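Local coordinates for Low molecular weight phosphotyrosine protein phosphatase (Vibrio cholerae serotype O1, PDB 5Z3M), which probably removes phosphate from phosphotyrosine residues of proteins, acting as a small cysteine-dependent phosphatase, at residues E23-D28 and L140-A145; M89-L94 and E120-D125; A110-K115 and V146-S151. All coordinates share one frame; numbering follows the deposited sequence.

Contact 1. Residues E23-D28 and L140-A145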
loop_
_atom_site.group_PDB
_atom_site.type_symbol
_atom_site.label_atom_id
_atom_site.label_comp_id
_atom_site.label_asym_id
_atom_site.label_seq_id
_atom_site.Cartn_x
_atom_site.Cartn_y
_atom_site.Cartn_z
ATOM N N GLU A 23 3.838 10.336 3.774
ATOM C CA GLU A 23 2.846 9.519 4.465
ATOM C C GLU A 23 3.399 8.162 4.888
ATOM O O GLU A 23 3.057 7.649 5.952
ATOM C CB GLU A 23 1.613 9.321 3.579
ATOM C CG GLU A 23 0.491 8.533 4.241
ATOM C CD GLU A 23 -0.455 7.912 3.235
ATOM O OE1 GLU A 23 -1.371 7.174 3.654
ATOM O OE2 GLU A 23 -0.276 8.155 2.026
ATOM N N ILE A 24 4.247 7.575 4.050
ATOM C CA ILE A 24 4.831 6.278 4.369
ATOM C C ILE A 24 5.905 6.422 5.447
ATOM O O ILE A 24 5.905 5.682 6.435
ATOM C CB ILE A 24 5.431 5.602 3.122
ATOM C CG1 ILE A 24 4.313 5.117 2.194
ATOM C CG2 ILE A 24 6.315 4.432 3.524
ATOM C CD1 ILE A 24 4.604 5.328 0.726
ATOM N N ILE A 25 6.809 7.380 5.261
ATOM C CA ILE A 25 7.829 7.661 6.266
ATOM C C ILE A 25 7.173 8.013 7.600
ATOM O O ILE A 25 7.620 7.561 8.648
ATOM C CB ILE A 25 8.767 8.806 5.829
ATOM C CG1 ILE A 25 9.559 8.407 4.586
ATOM C CG2 ILE A 25 9.736 9.151 6.938
ATOM C CD1 ILE A 25 10.430 9.518 4.031
ATOM N N LEU A 26 6.097 8.795 7.559
ATOM C CA LEU A 26 5.394 9.177 8.783
ATOM C C LEU A 26 4.790 7.981 9.517
ATOM O O LEU A 26 4.847 7.916 10.743
ATOM C CB LEU A 26 4.298 10.199 8.479
ATOM C CG LEU A 26 4.738 11.665 8.455
ATOM C CD1 LEU A 26 3.667 12.535 7.821
ATOM C CD2 LEU A 26 5.066 12.152 9.859
ATOM N N ARG A 27 4.218 7.036 8.775
ATOM C CA ARG A 27 3.538 5.906 9.401
ATOM C C ARG A 27 4.520 4.973 10.104
ATOM O O ARG A 27 4.220 4.444 11.174
ATOM C CB ARG A 27 2.722 5.120 8.372
ATOM C CG ARG A 27 1.490 4.443 8.962
ATOM C CD ARG A 27 0.829 3.502 7.968
ATOM N NE ARG A 27 0.920 4.001 6.599
ATOM C CZ ARG A 27 0.080 4.878 6.062
ATOM N NH1 ARG A 27 -0.923 5.367 6.779
ATOM N NH2 ARG A 27 0.246 5.268 4.807
ATOM N N ASP A 28 5.688 4.776 9.500
ATOM C CA ASP A 28 6.713 3.909 10.073
ATOM C C ASP A 28 7.131 4.423 11.452
ATOM O O ASP A 28 7.199 3.658 12.415
ATOM C CB ASP A 28 7.920 3.821 9.128
ATOM C CG ASP A 28 8.762 2.572 9.352
ATOM O OD1 ASP A 28 8.329 1.475 8.939
ATOM O OD2 ASP A 28 9.870 2.693 9.918
ATOM N N LEU A 140 15.191 14.730 2.923
ATOM C CA LEU A 140 14.569 15.984 3.342
ATOM C C LEU A 140 13.231 15.705 4.012
ATOM O O LEU A 140 12.964 16.169 5.122
ATOM C CB LEU A 140 14.383 16.925 2.148
ATOM C CG LEU A 140 13.685 18.256 2.429
ATOM C CD1 LEU A 140 14.297 18.935 3.651
ATOM C CD2 LEU A 140 13.733 19.162 1.201
ATOM N N ILE A 141 12.400 14.926 3.331
ATOM C CA ILE A 141 11.118 14.524 3.878
ATOM C C ILE A 141 11.311 13.674 5.142
ATOM O O ILE A 141 10.553 13.806 6.104
ATOM C CB ILE A 141 10.279 13.767 2.818
ATOM C CG1 ILE A 141 9.684 14.770 1.825
ATOM C CG2 ILE A 141 9.162 12.980 3.472
ATOM C CD1 ILE A 141 9.583 14.268 0.411
ATOM N N GLU A 142 12.346 12.837 5.155
ATOM C CA GLU A 142 12.650 11.995 6.315
ATOM C C GLU A 142 12.981 12.816 7.550
ATOM O O GLU A 142 12.563 12.484 8.657
ATOM C CB GLU A 142 13.817 11.050 5.999
ATOM C CG GLU A 142 14.042 9.941 7.016
ATOM C CD GLU A 142 15.132 8.980 6.586
ATOM O OE1 GLU A 142 15.317 8.802 5.363
ATOM O OE2 GLU A 142 15.808 8.411 7.467
ATOM N N SER A 143 13.758 13.875 7.354
ATOM C CA SER A 143 14.152 14.745 8.454
ATOM C C SER A 143 12.956 15.527 8.972
ATOM O O SER A 143 12.774 15.662 10.181
ATOM C CB SER A 143 15.266 15.701 8.018
ATOM O OG SER A 143 14.843 16.522 6.947
ATOM N N GLY A 144 12.145 16.037 8.051
ATOM C CA GLY A 144 10.933 16.746 8.417
ATOM C C GLY A 144 10.009 15.860 9.228
ATOM O O GLY A 144 9.334 16.318 10.152
ATOM N N ALA A 145 10.000 14.576 8.887
ATOM C CA ALA A 145 9.156 13.600 9.559
ATOM C C ALA A 145 9.502 13.430 11.040
ATOM O O ALA A 145 8.622 13.547 11.893
ATOM C CB ALA A 145 9.245 12.263 8.846
#
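Ile141 opens the second segment's share of the contact: its CG2 methyl lies 3.7 Å from CD1 of Ile25, and the two isoleucine side chains cross at about a right angle. The branch that touches is set by the first torsion of Ile141, which turns CG2 anti to the backbone N (chi1, measured to CG1, -77°). One residue on, Glu142 gives backbone and stem rather than charge. Ile25 CD1 rests 4.0 Å from Glu142 N, while the carboxylate runs on to a long, weak ion pair with Lys29. Ile25 and Glu142 are also a close backbone pair, their CA atoms 6.5 Å apart.

The segments belong to helix 18-32 and helix 131-155, whose local axes approach to 9.4 Å with a signed crossing angle of -39°. In the low molecular weight phosphatase fold, a parallel sheet flanked by helices, these two pack side by side, the first of them following directly on the phosphate-binding loop that begins, by prediction, with the nucleophile Cys12. The side chain of Ile141 lies about 4 Å from that of Arg18, a predicted active-site residue.

Further along, Ala145 completes the contact where the backbones are closest, 5.9 Å between its CA and that of Leu26. Its CB meets Ile25 CG2 at 3.7 Å, with Leu26 CD2 beside it at 4.3 Å; Leu26 also touches Val149 and Trp152 of helix 131-155.

Contact 2. Residues M89-L94 and E120-D125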
loop_
_atom_site.group_PDB
_atom_site.type_symbol
_atom_site.label_atom_id
_atom_site.label_comp_id
_atom_site.label_asym_id
_atom_site.label_seq_id
_atom_site.Cartn_x
_atom_site.Cartn_y
_atom_site.Cartn_z
ATOM N N MET A 89 3.882 20.531 1.318
ATOM C CA MET A 89 5.253 20.216 0.921
ATOM C C MET A 89 6.021 21.452 0.465
ATOM O O MET A 89 7.066 21.777 1.032
ATOM C CB MET A 89 5.263 19.159 -0.190
ATOM C CG MET A 89 4.640 17.811 0.156
ATOM S SD MET A 89 5.473 16.929 1.497
ATOM C CE MET A 89 4.491 17.431 2.902
ATOM N N ASP A 90 5.521 22.121 -0.574
ATOM C CA ASP A 90 6.084 23.414 -0.969
ATOM C C ASP A 90 5.003 24.488 -0.799
ATOM O O ASP A 90 3.845 24.152 -0.552
ATOM C CB ASP A 90 6.662 23.372 -2.403
ATOM C CG ASP A 90 5.598 23.359 -3.495
ATOM O OD1 ASP A 90 4.411 23.149 -3.201
ATOM O OD2 ASP A 90 5.963 23.543 -4.676
ATOM N N ARG A 91 5.359 25.764 -0.889
ATOM C CA ARG A 91 4.385 26.807 -0.574
ATOM C C ARG A 91 3.371 27.019 -1.697
ATOM O O ARG A 91 2.297 27.578 -1.465
ATOM C CB ARG A 91 5.091 28.121 -0.242
ATOM C CG ARG A 91 5.764 28.799 -1.411
ATOM C CD ARG A 91 5.963 30.275 -1.104
ATOM N NE ARG A 91 6.966 30.876 -1.973
ATOM C CZ ARG A 91 6.748 31.220 -3.237
ATOM N NH1 ARG A 91 5.560 31.009 -3.792
ATOM N NH2 ARG A 91 7.719 31.767 -3.955
ATOM N N THR A 92 3.705 26.571 -2.905
ATOM C CA THR A 92 2.731 26.564 -3.991
ATOM C C THR A 92 1.584 25.616 -3.617
ATOM O O THR A 92 0.425 25.872 -3.950
ATOM C CB THR A 92 3.364 26.145 -5.346
ATOM O OG1 THR A 92 4.458 27.016 -5.662
ATOM C CG2 THR A 92 2.342 26.228 -6.466
ATOM N N ASN A 93 1.915 24.532 -2.912
ATOM C CA ASN A 93 0.911 23.629 -2.346
ATOM C C ASN A 93 0.080 24.329 -1.277
ATOM O O ASN A 93 -1.115 24.079 -1.137
ATOM C CB ASN A 93 1.557 22.384 -1.713
ATOM C CG ASN A 93 2.230 21.475 -2.718
ATOM O OD1 ASN A 93 1.958 21.522 -3.915
ATOM N ND2 ASN A 93 3.134 20.639 -2.225
ATOM N N LEU A 94 0.743 25.187 -0.506
ATOM C CA LEU A 94 0.147 25.821 0.668
ATOM C C LEU A 94 -0.795 26.978 0.307
ATOM O O LEU A 94 -1.783 27.221 0.998
ATOM C CB LEU A 94 1.259 26.304 1.607
ATOM C CG LEU A 94 0.840 26.942 2.934
ATOM C CD1 LEU A 94 -0.048 26.003 3.735
ATOM C CD2 LEU A 94 2.055 27.364 3.752
ATOM N N GLU A 120 15.893 24.443 4.924
ATOM C CA GLU A 120 14.762 23.983 4.134
ATOM C C GLU A 120 13.422 24.297 4.797
ATOM O O GLU A 120 13.196 23.949 5.956
ATOM C CB GLU A 120 14.870 22.479 3.892
ATOM C CG GLU A 120 16.286 21.952 3.787
ATOM C CD GLU A 120 17.026 22.477 2.583
ATOM O OE1 GLU A 120 18.262 22.332 2.553
ATOM O OE2 GLU A 120 16.379 23.029 1.670
ATOM N N LYS A 121 12.543 24.948 4.042
ATOM C CA LYS A 121 11.189 25.263 4.483
ATOM C C LYS A 121 10.185 24.613 3.539
ATOM O O LYS A 121 9.087 24.219 3.940
ATOM C CB LYS A 121 10.985 26.779 4.537
ATOM C CG LYS A 121 11.733 27.456 5.666
ATOM C CD LYS A 121 11.112 27.094 7.003
ATOM C CE LYS A 121 12.101 27.247 8.147
ATOM N NZ LYS A 121 11.448 26.959 9.454
ATOM N N GLU A 122 10.580 24.524 2.273
ATOM C CA GLU A 122 9.828 23.787 1.268
ATOM C C GLU A 122 10.538 22.489 0.891
ATOM O O GLU A 122 11.758 22.366 1.007
ATOM C CB GLU A 122 9.620 24.622 -0.002
ATOM C CG GLU A 122 8.585 25.736 0.084
ATOM C CD GLU A 122 8.592 26.612 -1.154
ATOM O OE1 GLU A 122 9.230 27.682 -1.118
ATOM O OE2 GLU A 122 7.962 26.233 -2.162
ATOM N N VAL A 123 9.750 21.534 0.416
ATOM C CA VAL A 123 10.271 20.346 -0.238
ATOM C C VAL A 123 10.090 20.532 -1.735
ATOM O O VAL A 123 8.964 20.600 -2.217
ATOM C CB VAL A 123 9.561 19.078 0.246
ATOM C CG1 VAL A 123 10.012 17.871 -0.558
ATOM C CG2 VAL A 123 9.826 18.857 1.720
ATOM N N PRO A 124 11.208 20.616 -2.477
ATOM C CA PRO A 124 11.181 20.878 -3.922
ATOM C C PRO A 124 10.408 19.791 -4.667
ATOM O O PRO A 124 9.922 18.868 -4.023
ATOM C CB PRO A 124 12.662 20.868 -4.320
ATOM C CG PRO A 124 13.412 21.047 -3.034
ATOM C CD PRO A 124 12.581 20.406 -1.985
ATOM N N ASP A 125 10.311 19.894 -5.991
ATOM C CA ASP A 125 9.441 19.030 -6.787
ATOM C C ASP A 125 10.201 17.955 -7.583
ATOM O O ASP A 125 10.732 18.230 -8.659
ATOM C CB ASP A 125 8.609 19.903 -7.734
ATOM C CG ASP A 125 7.492 19.134 -8.430
ATOM O OD1 ASP A 125 7.013 18.112 -7.887
ATOM O OD2 ASP A 125 7.085 19.573 -9.524
#
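Met89 O takes the shortest polar bond across the contact, from Val123 N at 2.8 Å and nearly straight (168° at the hydrogen). Glu122 CA adds a CA-H...O contact to the same oxygen at 3.4 Å.

The second bond joins side chain to backbone: Arg91 N donates to Glu122 OE2 at 2.9 Å, with 164° at the hydrogen. It meets that oxygen from above the carboxylate plane. Beyond CG the glutamate chain is extended, which carries OE2 past Asp90 to the first turn of helix 91-98; Asp90 CB is 3.2 Å from this oxygen. The guanidinium of Arg91 aims no N-H at Glu122: OE1, 4.0 Å from NE, sits well out of its plane, so any attraction is probably one of charge alone. Asp90 holds the N-cap position, its OD2 4.2 Å from Glu122 OE2, a like-charge neighbour that the helix N-terminus would probably make easier to bear.

Three residues after Glu122, Asp125, the predicted proton donor, forms a salt bridge with the predicted active-site Arg18; the two bonds probably fix the approach of this acid-bearing Asp-Pro loop, as found in other low molecular weight phosphatases. The contact thus ties the loop between strand 109-111 and helix 131-155 to the turn joining strand 85-88 to helix 91-98, with Val123 packed on Leu140 and Ile141 and Met89 touching strand 7-12.

Contact 3. Residues A110-K115 and V146-S151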
loop_
_atom_site.group_PDB
_atom_site.type_symbol
_atom_site.label_atom_id
_atom_site.label_comp_id
_atom_site.label_asym_id
_atom_site.label_seq_id
_atom_site.Cartn_x
_atom_site.Cartn_y
_atom_site.Cartn_z
ATOM N N ALA A 110 0.141 24.216 7.881
ATOM C CA ALA A 110 1.534 24.547 8.120
ATOM C C ALA A 110 2.340 23.773 7.104
ATOM O O ALA A 110 1.897 22.722 6.647
ATOM C CB ALA A 110 1.951 24.189 9.538
ATOM N N LEU A 111 3.510 24.278 6.733
ATOM C CA LEU A 111 4.354 23.529 5.814
ATOM C C LEU A 111 4.908 22.303 6.540
ATOM O O LEU A 111 4.837 22.208 7.766
ATOM C CB LEU A 111 5.480 24.406 5.247
ATOM C CG LEU A 111 5.147 25.334 4.063
ATOM C CD1 LEU A 111 6.306 26.275 3.734
ATOM C CD2 LEU A 111 4.755 24.536 2.829
ATOM N N PHE A 112 5.417 21.356 5.764
ATOM C CA PHE A 112 5.950 20.100 6.269
ATOM C C PHE A 112 7.178 20.314 7.133
ATOM O O PHE A 112 7.258 19.858 8.278
ATOM C CB PHE A 112 6.293 19.204 5.083
ATOM C CG PHE A 112 6.869 17.877 5.454
ATOM C CD1 PHE A 112 6.340 17.139 6.497
ATOM C CD2 PHE A 112 7.918 17.347 4.724
ATOM C CE1 PHE A 112 6.868 15.908 6.819
ATOM C CE2 PHE A 112 8.442 16.119 5.044
ATOM C CZ PHE A 112 7.916 15.399 6.092
ATOM N N LEU A 113 8.132 21.027 6.553
ATOM C CA LEU A 113 9.438 21.235 7.148
ATOM C C LEU A 113 9.408 22.262 8.260
ATOM O O LEU A 113 10.417 22.492 8.915
ATOM C CB LEU A 113 10.431 21.674 6.073
ATOM C CG LEU A 113 10.593 20.668 4.941
ATOM C CD1 LEU A 113 11.627 21.158 3.955
ATOM C CD2 LEU A 113 10.943 19.290 5.494
ATOM N N SER A 114 8.246 22.873 8.465
ATOM C CA SER A 114 8.076 23.952 9.430
ATOM C C SER A 114 8.682 23.669 10.806
ATOM O O SER A 114 9.154 24.586 11.479
ATOM C CB SER A 114 6.589 24.266 9.578
ATOM O OG SER A 114 5.828 23.074 9.591
ATOM N N LYS A 115 8.677 22.403 11.213
ATOM C CA LYS A 115 9.208 22.009 12.516
ATOM C C LYS A 115 10.622 21.440 12.437
ATOM O O LYS A 115 11.192 21.040 13.452
ATOM C CB LYS A 115 8.280 20.983 13.178
ATOM C CG LYS A 115 6.913 21.522 13.559
ATOM C CD LYS A 115 6.847 21.902 15.028
ATOM C CE LYS A 115 6.809 23.406 15.220
ATOM N NZ LYS A 115 6.211 23.754 16.539
ATOM N N VAL A 146 10.767 13.144 11.348
ATOM C CA VAL A 146 11.163 12.864 12.728
ATOM C C VAL A 146 10.985 14.078 13.639
ATOM O O VAL A 146 10.749 13.921 14.833
ATOM C CB VAL A 146 12.642 12.367 12.828
ATOM C CG1 VAL A 146 12.986 11.469 11.661
ATOM C CG2 VAL A 146 13.624 13.528 12.914
ATOM N N ALA A 147 11.088 15.281 13.080
ATOM C CA ALA A 147 10.878 16.495 13.861
ATOM C C ALA A 147 9.433 16.550 14.333
ATOM O O ALA A 147 9.157 16.822 15.501
ATOM C CB ALA A 147 11.221 17.731 13.045
ATOM N N LEU A 148 8.519 16.287 13.407
ATOM C CA LEU A 148 7.093 16.252 13.695
ATOM C C LEU A 148 6.737 15.190 14.734
ATOM O O LEU A 148 6.033 15.477 15.705
ATOM C CB LEU A 148 6.307 15.994 12.411
ATOM C CG LEU A 148 6.405 17.032 11.298
ATOM C CD1 LEU A 148 5.971 16.398 10.004
ATOM C CD2 LEU A 148 5.551 18.253 11.609
ATOM N N VAL A 149 7.216 13.967 14.522
ATOM C CA VAL A 149 6.905 12.855 15.415
ATOM C C VAL A 149 7.492 13.098 16.808
ATOM O O VAL A 149 6.901 12.704 17.813
ATOM C CB VAL A 149 7.425 11.513 14.842
ATOM C CG1 VAL A 149 7.002 10.339 15.725
ATOM C CG2 VAL A 149 6.930 11.316 13.411
ATOM N N ASP A 150 8.642 13.764 16.866
ATOM C CA ASP A 150 9.217 14.167 18.149
ATOM C C ASP A 150 8.460 15.365 18.734
ATOM O O ASP A 150 8.250 15.441 19.944
ATOM C CB ASP A 150 10.710 14.495 18.001
ATOM C CG ASP A 150 11.580 13.250 17.890
ATOM O OD1 ASP A 150 11.452 12.350 18.746
ATOM O OD2 ASP A 150 12.393 13.173 16.947
ATOM N N SER A 151 8.055 16.296 17.875
ATOM C CA SER A 151 7.213 17.419 18.295
ATOM C C SER A 151 5.907 16.928 18.932
ATOM O O SER A 151 5.610 17.250 20.083
ATOM C CB SER A 151 6.912 18.332 17.103
ATOM O OG SER A 151 5.894 19.264 17.406
#
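This is a mainly apolar contact, without hydrogen bonds across it, between the turn that leaves edge strand 109-111 and the later part of helix 131-155. It is partly buried: Phe112 and Leu148 lie inside, whereas Lys115 is exposed. Of the 249 Å² buried by the two segments together, the largest shares come from Lys115 and Leu148.

Leu148 serves both ends of the turn through its two methyl branches. CD1 goes to the ring of Phe112, 3.3 Å from CE1 and 3.6 Å from CD1 of that ring, an oblique approach in which the two side chains cross at about a right angle. In Phe112, chi1 of 179° sets CG anti to the backbone N and carries the phenyl group off the turn toward the helix. The other methyl, Leu148 CD2, lies against the stem of Lys115, 4.0 Å from CG.

The second torsion of Lys115 (chi2 -98°) brings its CD alongside Ser151, 3.7 Å from OG, so the serine meets methylene and not the charge; a further bend at chi3 (108°) lets the amine lead away from the helix. One turn earlier in the helix than Ser151, Ala147 CB approaches Lys115 O at 3.3 Å; the CA atoms of Ala147 and Lys115 are 5.9 Å apart, the nearest backbone pair.

Phe112 also touches Met89 and Ile141. A helix packed against the turn leaving the last strand, and reaching Tyr87 of the neighbouring strand 85-88 through Leu148, belongs to the three-layer alpha/beta, Rossmann-like architecture of low molecular weight protein tyrosine phosphatases.

Helix 131-155 is the element contacts 1 and 3 share; contact 2 packs against it through Leu140 and Ile141, for instance Leu140 CD2 3.6 Å from Pro124 CD. Contact 1 is the most buried, helix on helix and apolar across the interface. Contact 3, partly buried, grades from an aromatic interior to a lysine stem at the surface. Contact 2 is also partly buried but differs in chemistry, being held by one backbone-to-backbone hydrogen bond and one from a backbone N-H to a glutamate carboxylate, and it includes a predicted catalytic residue. Phe112 connects all three: its CZ comes within 3.1 Å of Ile141 O, and its CB within 3.3 Å of Met89 CE.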